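PDB 7D86: PHD finger protein 14 from Danio rerio, which reads histone H3 tails, binding preferentially the unmodified form, and represses PDGFRA expression, thereby regulating mesenchymal cell proliferation. Local coordinates for residues I27-Y41 against P61-P73. Residues are numbered along the deposited sequence; the frame is centred on the assembly and turned at random.
Sequences IQCDNCGVTVHEGCY and PWFCDACKNGVSP. With ZN (zinc ion), chain F; ZN (zinc ion), chain E.
Cys29 and Cys32 meet Cys64 and Cys67 around a zinc ion, the four-cysteine site of the first PHD finger, and the contact joins the finger's two-stranded antiparallel hairpin to its C-terminal CxxC segment. In the cross-brace topology of PHD fingers successive pairs of ligands alternate between two zinc ions; His37, ending the second strand, and Cys40, in the helical turn after it, bind the other zinc with Cys12 and Cys15. Cys29 SG, besides binding zinc at 2.4 Å, accepts from the backbone N of Asn31, Cys32 and, across the contact, Cys64, the last almost straight (169° at the hydrogen); three N-H groups on one thiolate would probably draw off some of its negative charge. One residue on from Cys29, Asp30 clasps the backbone of Trp62 twice: Asp30 N gives to Trp62 O at 2.8 Å, while Asp30 OD2 receives Trp62 N through its anti lone pair. With CG anti to its own N (chi1 178°), Trp62 carries its indole against the hairpin, Gln28 C and Cys29 N at the edge. Ile27 CD1 sits 3.4 Å from the centroid of its six-membered ring, a CH-pi contact over one face, and Cys64 N lies above the opposite face. Tyr41 CD2 approaches the indole edge, 3.6 Å from Trp62 CZ2, in an oblique pairing with ring planes 86° apart. Its hydroxyl is doubly engaged, with Asp65 N and with Phe85 O of strand 85-87 in the pre-PHD finger. A phenylalanine in place of Tyr41 would probably keep the indole contact but leave Asp65 N and Phe85 O without this shared partner. Asn31 CB lies over a face of the Phe63 ring, and Asn31 ND2 makes a weak hydrogen bond of 3.3 Å to Cys67 SG.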
ATOM      1  N   ILE A  27      -5.617   6.086 -13.537  1.00 47.81           N
ATOM      2  CA  ILE A  27      -6.212   7.406 -13.422  1.00 45.56           C
ATOM      3  C   ILE A  27      -5.384   8.222 -12.442  1.00 41.47           C
ATOM      4  O   ILE A  27      -4.603   7.694 -11.649  1.00 40.26           O
ATOM      5  CB  ILE A  27      -7.688   7.343 -12.979  1.00 47.57           C
ATOM      6  CG1 ILE A  27      -7.799   6.635 -11.626  1.00 45.93           C
ATOM      7  CG2 ILE A  27      -8.529   6.635 -14.035  1.00 47.23           C
ATOM      8  CD1 ILE A  27      -9.209   6.568 -11.081  1.00 49.58           C
ATOM      9  N   GLN A  28      -5.552   9.541 -12.503  1.00 41.81           N
ATOM     10  CA  GLN A  28      -4.741  10.458 -11.720  1.00 39.26           C
ATOM     11  C   GLN A  28      -5.642  11.459 -11.019  1.00 42.05           C
ATOM     12  O   GLN A  28      -6.567  12.007 -11.633  1.00 42.80           O
ATOM     13  CB  GLN A  28      -3.721  11.185 -12.603  1.00 46.06           C
ATOM     14  CG  GLN A  28      -2.849  12.178 -11.862  1.00 50.26           C
ATOM     15  CD  GLN A  28      -1.716  12.693 -12.729  1.00 50.34           C
ATOM     16  OE1 GLN A  28      -1.914  13.005 -13.905  1.00 49.98           O
ATOM     17  NE2 GLN A  28      -0.518  12.766 -12.158  1.00 45.90           N
ATOM     18  N   CYS A  29      -5.375  11.697  -9.741  1.00 38.51           N
ATOM     19  CA  CYS A  29      -6.162  12.677  -9.011  1.00 38.99           C
ATOM     20  C   CYS A  29      -5.837  14.072  -9.526  1.00 42.86           C
ATOM     21  O   CYS A  29      -4.672  14.472  -9.571  1.00 47.15           O
ATOM     22  CB  CYS A  29      -5.882  12.589  -7.515  1.00 40.79           C
ATOM     23  SG  CYS A  29      -6.820  13.803  -6.575  1.00 45.94           S
ATOM     24  N   ASP A  30      -6.871  14.815  -9.915  1.00 47.18           N
ATOM     25  CA  ASP A  30      -6.632  16.145 -10.454  1.00 52.84           C
ATOM     26  C   ASP A  30      -6.223  17.149  -9.385  1.00 54.48           C
ATOM     27  O   ASP A  30      -5.704  18.217  -9.730  1.00 55.95           O
ATOM     28  CB  ASP A  30      -7.870  16.612 -11.211  1.00 63.10           C
ATOM     29  CG  ASP A  30      -7.932  16.037 -12.610  1.00 72.89           C
ATOM     30  OD1 ASP A  30      -7.068  16.398 -13.436  1.00 77.41           O
ATOM     31  OD2 ASP A  30      -8.817  15.199 -12.876  1.00 76.77           O
ATOM     32  N   ASN A  31      -6.398  16.817  -8.107  1.00 52.26           N
ATOM     33  CA  ASN A  31      -6.011  17.715  -7.028  1.00 51.73           C
ATOM     34  C   ASN A  31      -4.581  17.466  -6.556  1.00 46.92           C
ATOM     35  O   ASN A  31      -3.764  18.392  -6.538  1.00 53.44           O
ATOM     36  CB  ASN A  31      -6.988  17.576  -5.858  1.00 57.59           C
ATOM     37  CG  ASN A  31      -6.855  18.704  -4.856  1.00 61.77           C
ATOM     38  OD1 ASN A  31      -7.208  19.841  -5.146  1.00 63.56           O
ATOM     39  ND2 ASN A  31      -6.349  18.393  -3.667  1.00 64.91           N
ATOM     40  N   CYS A  32      -4.259  16.229  -6.172  1.00 45.66           N
ATOM     41  CA  CYS A  32      -2.952  15.919  -5.604  1.00 48.33           C
ATOM     42  C   CYS A  32      -2.020  15.198  -6.574  1.00 46.92           C
ATOM     43  O   CYS A  32      -0.832  15.047  -6.267  1.00 53.20           O
ATOM     44  CB  CYS A  32      -3.111  15.076  -4.330  1.00 46.17           C
ATOM     45  SG  CYS A  32      -3.720  13.388  -4.593  1.00 43.16           S
ATOM     46  N   GLY A  33      -2.519  14.737  -7.717  1.00 41.86           N
ATOM     47  CA  GLY A  33      -1.676  14.083  -8.700  1.00 41.99           C
ATOM     48  C   GLY A  33      -1.406  12.609  -8.464  1.00 43.04           C
ATOM     49  O   GLY A  33      -0.660  12.005  -9.244  1.00 39.22           O
ATOM     50  N   VAL A  34      -1.979  12.004  -7.423  1.00 34.57           N
ATOM     51  CA  VAL A  34      -1.723  10.590  -7.175  1.00 35.42           C
ATOM     52  C   VAL A  34      -2.273   9.770  -8.336  1.00 41.17           C
ATOM     53  O   VAL A  34      -3.275  10.136  -8.965  1.00 38.15           O
ATOM     54  CB  VAL A  34      -2.327  10.157  -5.829  1.00 37.38           C
ATOM     55  CG1 VAL A  34      -3.849  10.038  -5.918  1.00 36.37           C
ATOM     56  CG2 VAL A  34      -1.700   8.845  -5.354  1.00 40.25           C
ATOM     57  N   THR A  35      -1.605   8.661  -8.641  1.00 43.12           N
ATOM     58  CA  THR A  35      -1.944   7.823  -9.783  1.00 43.06           C
ATOM     59  C   THR A  35      -2.198   6.400  -9.311  1.00 40.00           C
ATOM     60  O   THR A  35      -1.464   5.882  -8.466  1.00 39.36           O
ATOM     61  CB  THR A  35      -0.824   7.831 -10.828  1.00 45.26           C
ATOM     62  OG1 THR A  35       0.422   7.535 -10.190  1.00 46.29           O
ATOM     63  CG2 THR A  35      -0.730   9.194 -11.505  1.00 43.24           C
ATOM     64  N   VAL A  36      -3.233   5.770  -9.864  1.00 38.00           N
ATOM     65  CA  VAL A  36      -3.671   4.463  -9.387  1.00 32.06           C
ATOM     66  C   VAL A  36      -4.456   3.777 -10.490  1.00 35.09           C
ATOM     67  O   VAL A  36      -5.142   4.428 -11.288  1.00 36.54           O
ATOM     68  CB  VAL A  36      -4.501   4.606  -8.085  1.00 34.01           C
ATOM     69  CG1 VAL A  36      -5.809   5.362  -8.353  1.00 35.31           C
ATOM     70  CG2 VAL A  36      -4.775   3.239  -7.461  1.00 31.89           C
ATOM     71  N   HIS A  37      -4.320   2.447 -10.568  1.00 38.31           N
ATOM     72  CA  HIS A  37      -5.220   1.637 -11.371  1.00 35.72           C
ATOM     73  C   HIS A  37      -6.646   1.811 -10.870  1.00 38.82           C
ATOM     74  O   HIS A  37      -6.892   1.827  -9.660  1.00 36.48           O
ATOM     75  CB  HIS A  37      -4.849   0.148 -11.286  1.00 42.07           C
ATOM     76  CG  HIS A  37      -3.653  -0.251 -12.097  1.00 42.57           C
ATOM     77  ND1 HIS A  37      -2.542  -0.841 -11.534  1.00 49.15           N
ATOM     78  CD2 HIS A  37      -3.418  -0.199 -13.430  1.00 46.17           C
ATOM     79  CE1 HIS A  37      -1.662  -1.112 -12.482  1.00 44.90           C
ATOM     80  NE2 HIS A  37      -2.168  -0.732 -13.642  1.00 47.03           N
ATOM     81  N   GLU A  38      -7.588   1.939 -11.808  1.00 40.98           N
ATOM     82  CA  GLU A  38      -9.000   1.808 -11.465  1.00 46.47           C
ATOM     83  C   GLU A  38      -9.239   0.567 -10.611  1.00 47.17           C
ATOM     84  O   GLU A  38      -9.878   0.635  -9.554  1.00 46.00           O
ATOM     85  CB  GLU A  38      -9.847   1.740 -12.738  1.00 53.12           C
ATOM     86  CG  GLU A  38      -9.947   3.032 -13.518  1.00 56.06           C
ATOM     87  CD  GLU A  38     -10.544   2.819 -14.898  1.00 64.93           C
ATOM     88  OE1 GLU A  38     -10.344   1.727 -15.469  1.00 67.56           O
ATOM     89  OE2 GLU A  38     -11.213   3.738 -15.410  1.00 70.90           O
ATOM     90  N   GLY A  39      -8.717  -0.579 -11.056  1.00 47.29           N
ATOM     91  CA  GLY A  39      -8.915  -1.833 -10.351  1.00 46.27           C
ATOM     92  C   GLY A  39      -8.205  -1.915  -9.018  1.00 43.99           C
ATOM     93  O   GLY A  39      -8.569  -2.751  -8.188  1.00 46.39           O
ATOM     94  N   CYS A  40      -7.209  -1.064  -8.785  1.00 40.97           N
ATOM     95  CA  CYS A  40      -6.543  -1.031  -7.489  1.00 38.54           C
ATOM     96  C   CYS A  40      -7.189  -0.060  -6.508  1.00 39.39           C
ATOM     97  O   CYS A  40      -6.754   0.007  -5.355  1.00 40.32           O
ATOM     98  CB  CYS A  40      -5.061  -0.682  -7.659  1.00 35.16           C
ATOM     99  SG  CYS A  40      -4.082  -1.973  -8.464  1.00 38.72           S
ATOM    100  N   TYR A  41      -8.221   0.684  -6.927  1.00 35.69           N
ATOM    101  CA  TYR A  41      -8.861   1.668  -6.064  1.00 34.30           C
ATOM    102  C   TYR A  41     -10.364   1.466  -5.930  1.00 39.29           C
ATOM    103  O   TYR A  41     -11.034   2.296  -5.303  1.00 41.80           O
ATOM    104  CB  TYR A  41      -8.590   3.087  -6.586  1.00 34.86           C
ATOM    105  CG  TYR A  41      -8.716   4.179  -5.541  1.00 36.11           C
ATOM    106  CD1 TYR A  41      -7.972   4.129  -4.373  1.00 33.48           C
ATOM    107  CD2 TYR A  41      -9.553   5.278  -5.743  1.00 36.84           C
ATOM    108  CE1 TYR A  41      -8.064   5.118  -3.423  1.00 30.66           C
ATOM    109  CE2 TYR A  41      -9.659   6.278  -4.792  1.00 35.14           C
ATOM    110  CZ  TYR A  41      -8.910   6.196  -3.636  1.00 35.20           C
ATOM    111  OH  TYR A  41      -8.999   7.188  -2.689  1.00 36.05           O
ATOM    112  N   PRO A  61     -12.119  15.117 -14.877  1.00 71.16           N
ATOM    113  CA  PRO A  61     -12.008  15.620 -13.503  1.00 70.93           C
ATOM    114  C   PRO A  61     -12.326  14.549 -12.458  1.00 68.38           C
ATOM    115  O   PRO A  61     -13.490  14.194 -12.273  1.00 74.77           O
ATOM    116  CB  PRO A  61     -13.043  16.748 -13.463  1.00 73.57           C
ATOM    117  CG  PRO A  61     -14.064  16.345 -14.472  1.00 75.08           C
ATOM    118  CD  PRO A  61     -13.308  15.646 -15.570  1.00 71.77           C
ATOM    119  N   TRP A  62     -11.298  14.041 -11.782  1.00 60.63           N
ATOM    120  CA  TRP A  62     -11.480  12.990 -10.787  1.00 57.13           C
ATOM    121  C   TRP A  62     -10.632  13.292  -9.560  1.00 51.64           C
ATOM    122  O   TRP A  62      -9.461  13.661  -9.685  1.00 48.49           O
ATOM    123  CB  TRP A  62     -11.111  11.614 -11.355  1.00 54.99           C
ATOM    124  CG  TRP A  62     -11.235  10.504 -10.352  1.00 50.94           C
ATOM    125  CD1 TRP A  62     -12.383   9.880  -9.958  1.00 47.60           C
ATOM    126  CD2 TRP A  62     -10.171   9.890  -9.617  1.00 43.55           C
ATOM    127  NE1 TRP A  62     -12.102   8.918  -9.022  1.00 43.39           N
ATOM    128  CE2 TRP A  62     -10.751   8.900  -8.794  1.00 46.66           C
ATOM    129  CE3 TRP A  62      -8.786  10.080  -9.573  1.00 41.79           C
ATOM    130  CZ2 TRP A  62      -9.994   8.098  -7.937  1.00 42.93           C
ATOM    131  CZ3 TRP A  62      -8.032   9.282  -8.719  1.00 43.44           C
ATOM    132  CH2 TRP A  62      -8.640   8.302  -7.915  1.00 43.19           C
ATOM    133  N   PHE A  63     -11.227  13.135  -8.383  1.00 52.37           N
ATOM    134  CA  PHE A  63     -10.533  13.327  -7.119  1.00 50.18           C
ATOM    135  C   PHE A  63     -10.411  11.995  -6.396  1.00 45.40           C
ATOM    136  O   PHE A  63     -11.329  11.169  -6.438  1.00 44.70           O
ATOM    137  CB  PHE A  63     -11.267  14.319  -6.211  1.00 54.01           C
ATOM    138  CG  PHE A  63     -11.093  15.753  -6.601  1.00 55.79           C
ATOM    139  CD1 PHE A  63     -10.373  16.105  -7.730  1.00 55.98           C
ATOM    140  CD2 PHE A  63     -11.649  16.758  -5.826  1.00 64.16           C
ATOM    141  CE1 PHE A  63     -10.222  17.440  -8.083  1.00 58.15           C
ATOM    142  CE2 PHE A  63     -11.501  18.090  -6.174  1.00 61.70           C
ATOM    143  CZ  PHE A  63     -10.785  18.429  -7.302  1.00 57.55           C
ATOM    144  N   CYS A  64      -9.278  11.792  -5.731  1.00 38.79           N
ATOM    145  CA  CYS A  64      -9.179  10.668  -4.818  1.00 34.95           C
ATOM    146  C   CYS A  64     -10.061  10.925  -3.595  1.00 38.10           C
ATOM    147  O   CYS A  64     -10.542  12.040  -3.357  1.00 40.01           O
ATOM    148  CB  CYS A  64      -7.725  10.428  -4.407  1.00 33.14           C
ATOM    149  SG  CYS A  64      -7.069  11.588  -3.182  1.00 38.18           S
ATOM    150  N   ASP A  65     -10.281   9.868  -2.813  1.00 37.45           N
ATOM    151  CA  ASP A  65     -11.193   9.969  -1.681  1.00 38.74           C
ATOM    152  C   ASP A  65     -10.713  10.987  -0.657  1.00 38.58           C
ATOM    153  O   ASP A  65     -11.530  11.703  -0.071  1.00 40.64           O
ATOM    154  CB  ASP A  65     -11.369   8.600  -1.023  1.00 39.06           C
ATOM    155  CG  ASP A  65     -12.180   7.645  -1.877  1.00 44.88           C
ATOM    156  OD1 ASP A  65     -12.572   8.027  -3.000  1.00 49.00           O
ATOM    157  OD2 ASP A  65     -12.433   6.515  -1.416  1.00 44.65           O
ATOM    158  N   ALA A  66      -9.403  11.074  -0.428  1.00 34.69           N
ATOM    159  CA  ALA A  66      -8.903  12.048   0.535  1.00 33.06           C
ATOM    160  C   ALA A  66      -9.184  13.472   0.067  1.00 44.83           C
ATOM    161  O   ALA A  66      -9.648  14.312   0.849  1.00 45.75           O
ATOM    162  CB  ALA A  66      -7.406  11.838   0.764  1.00 33.90           C
ATOM    163  N   CYS A  67      -8.934  13.756  -1.211  1.00 44.96           N
ATOM    164  CA  CYS A  67      -9.188  15.103  -1.709  1.00 47.95           C
ATOM    165  C   CYS A  67     -10.682  15.406  -1.776  1.00 47.79           C
ATOM    166  O   CYS A  67     -11.080  16.561  -1.607  1.00 44.04           O
ATOM    167  CB  CYS A  67      -8.521  15.285  -3.068  1.00 45.29           C
ATOM    168  SG  CYS A  67      -6.715  15.208  -2.971  1.00 46.38           S
ATOM    169  N   LYS A  68     -11.522  14.391  -2.002  1.00 44.83           N
ATOM    170  CA  LYS A  68     -12.968  14.586  -1.924  1.00 45.84           C
ATOM    171  C   LYS A  68     -13.420  15.053  -0.546  1.00 48.44           C
ATOM    172  O   LYS A  68     -14.481  15.677  -0.433  1.00 52.07           O
ATOM    173  CB  LYS A  68     -13.702  13.291  -2.267  1.00 51.03           C
ATOM    174  CG  LYS A  68     -13.986  13.056  -3.735  1.00 57.38           C
ATOM    175  CD  LYS A  68     -14.972  11.897  -3.862  1.00 62.84           C
ATOM    176  CE  LYS A  68     -15.209  11.488  -5.300  1.00 67.99           C
ATOM    177  NZ  LYS A  68     -16.357  10.542  -5.385  1.00 69.01           N
ATOM    178  N   ASN A  69     -12.659  14.744   0.501  1.00 45.40           N
ATOM    179  CA  ASN A  69     -12.940  15.221   1.848  1.00 48.41           C
ATOM    180  C   ASN A  69     -12.044  16.379   2.259  1.00 48.50           C
ATOM    181  O   ASN A  69     -12.064  16.773   3.428  1.00 56.89           O
ATOM    182  CB  ASN A  69     -12.797  14.082   2.863  1.00 53.04           C
ATOM    183  CG  ASN A  69     -13.889  13.036   2.732  1.00 63.10           C
ATOM    184  OD1 ASN A  69     -14.192  12.569   1.634  1.00 73.48           O
ATOM    185  ND2 ASN A  69     -14.488  12.665   3.859  1.00 61.25           N
ATOM    186  N   GLY A  70     -11.247  16.914   1.340  1.00 46.24           N
ATOM    187  CA  GLY A  70     -10.361  18.027   1.644  1.00 46.21           C
ATOM    188  C   GLY A  70      -9.344  17.772   2.734  1.00 45.61           C
ATOM    189  O   GLY A  70      -9.026  18.684   3.506  1.00 47.87           O
ATOM    190  N   VAL A  71      -8.810  16.556   2.815  1.00 46.61           N
ATOM    191  CA  VAL A  71      -7.805  16.241   3.822  1.00 43.34           C
ATOM    192  C   VAL A  71      -6.547  15.734   3.144  1.00 41.76           C
ATOM    193  O   VAL A  71      -6.595  15.109   2.081  1.00 41.16           O
ATOM    194  CB  VAL A  71      -8.310  15.198   4.844  1.00 42.79           C
ATOM    195  CG1 VAL A  71      -9.279  15.834   5.828  1.00 53.24           C
ATOM    196  CG2 VAL A  71      -8.967  14.048   4.121  1.00 42.53           C
ATOM    197  N   SER A  72      -5.409  16.024   3.770  1.00 46.17           N
ATOM    198  CA  SER A  72      -4.170  15.302   3.514  1.00 49.42           C
ATOM    199  C   SER A  72      -3.968  14.371   4.696  1.00 43.05           C
ATOM    200  O   SER A  72      -3.406  14.778   5.719  1.00 47.21           O
ATOM    201  CB  SER A  72      -2.978  16.247   3.352  1.00 56.76           C
ATOM    202  OG  SER A  72      -3.081  16.985   2.152  1.00 63.45           O
ATOM    203  N   PRO A  73      -4.429  13.134   4.612  1.00 42.72           N
ATOM    204  CA  PRO A  73      -4.532  12.303   5.809  1.00 45.68           C
ATOM    205  C   PRO A  73      -3.197  11.668   6.170  1.00 40.57           C
ATOM    206  O   PRO A  73      -2.242  11.666   5.397  1.00 40.59           O
ATOM    207  CB  PRO A  73      -5.554  11.245   5.391  1.00 46.82           C
ATOM    208  CG  PRO A  73      -5.265  11.042   3.932  1.00 42.81           C
ATOM    209  CD  PRO A  73      -4.842  12.401   3.399  1.00 42.45           C
TER
HETATM  210 ZN    ZN F 505      -5.987  13.443  -4.379  1.00 47.19          ZN
HETATM  211 ZN    ZN E 504      -2.252  -0.992  -9.502  1.00 41.18          ZN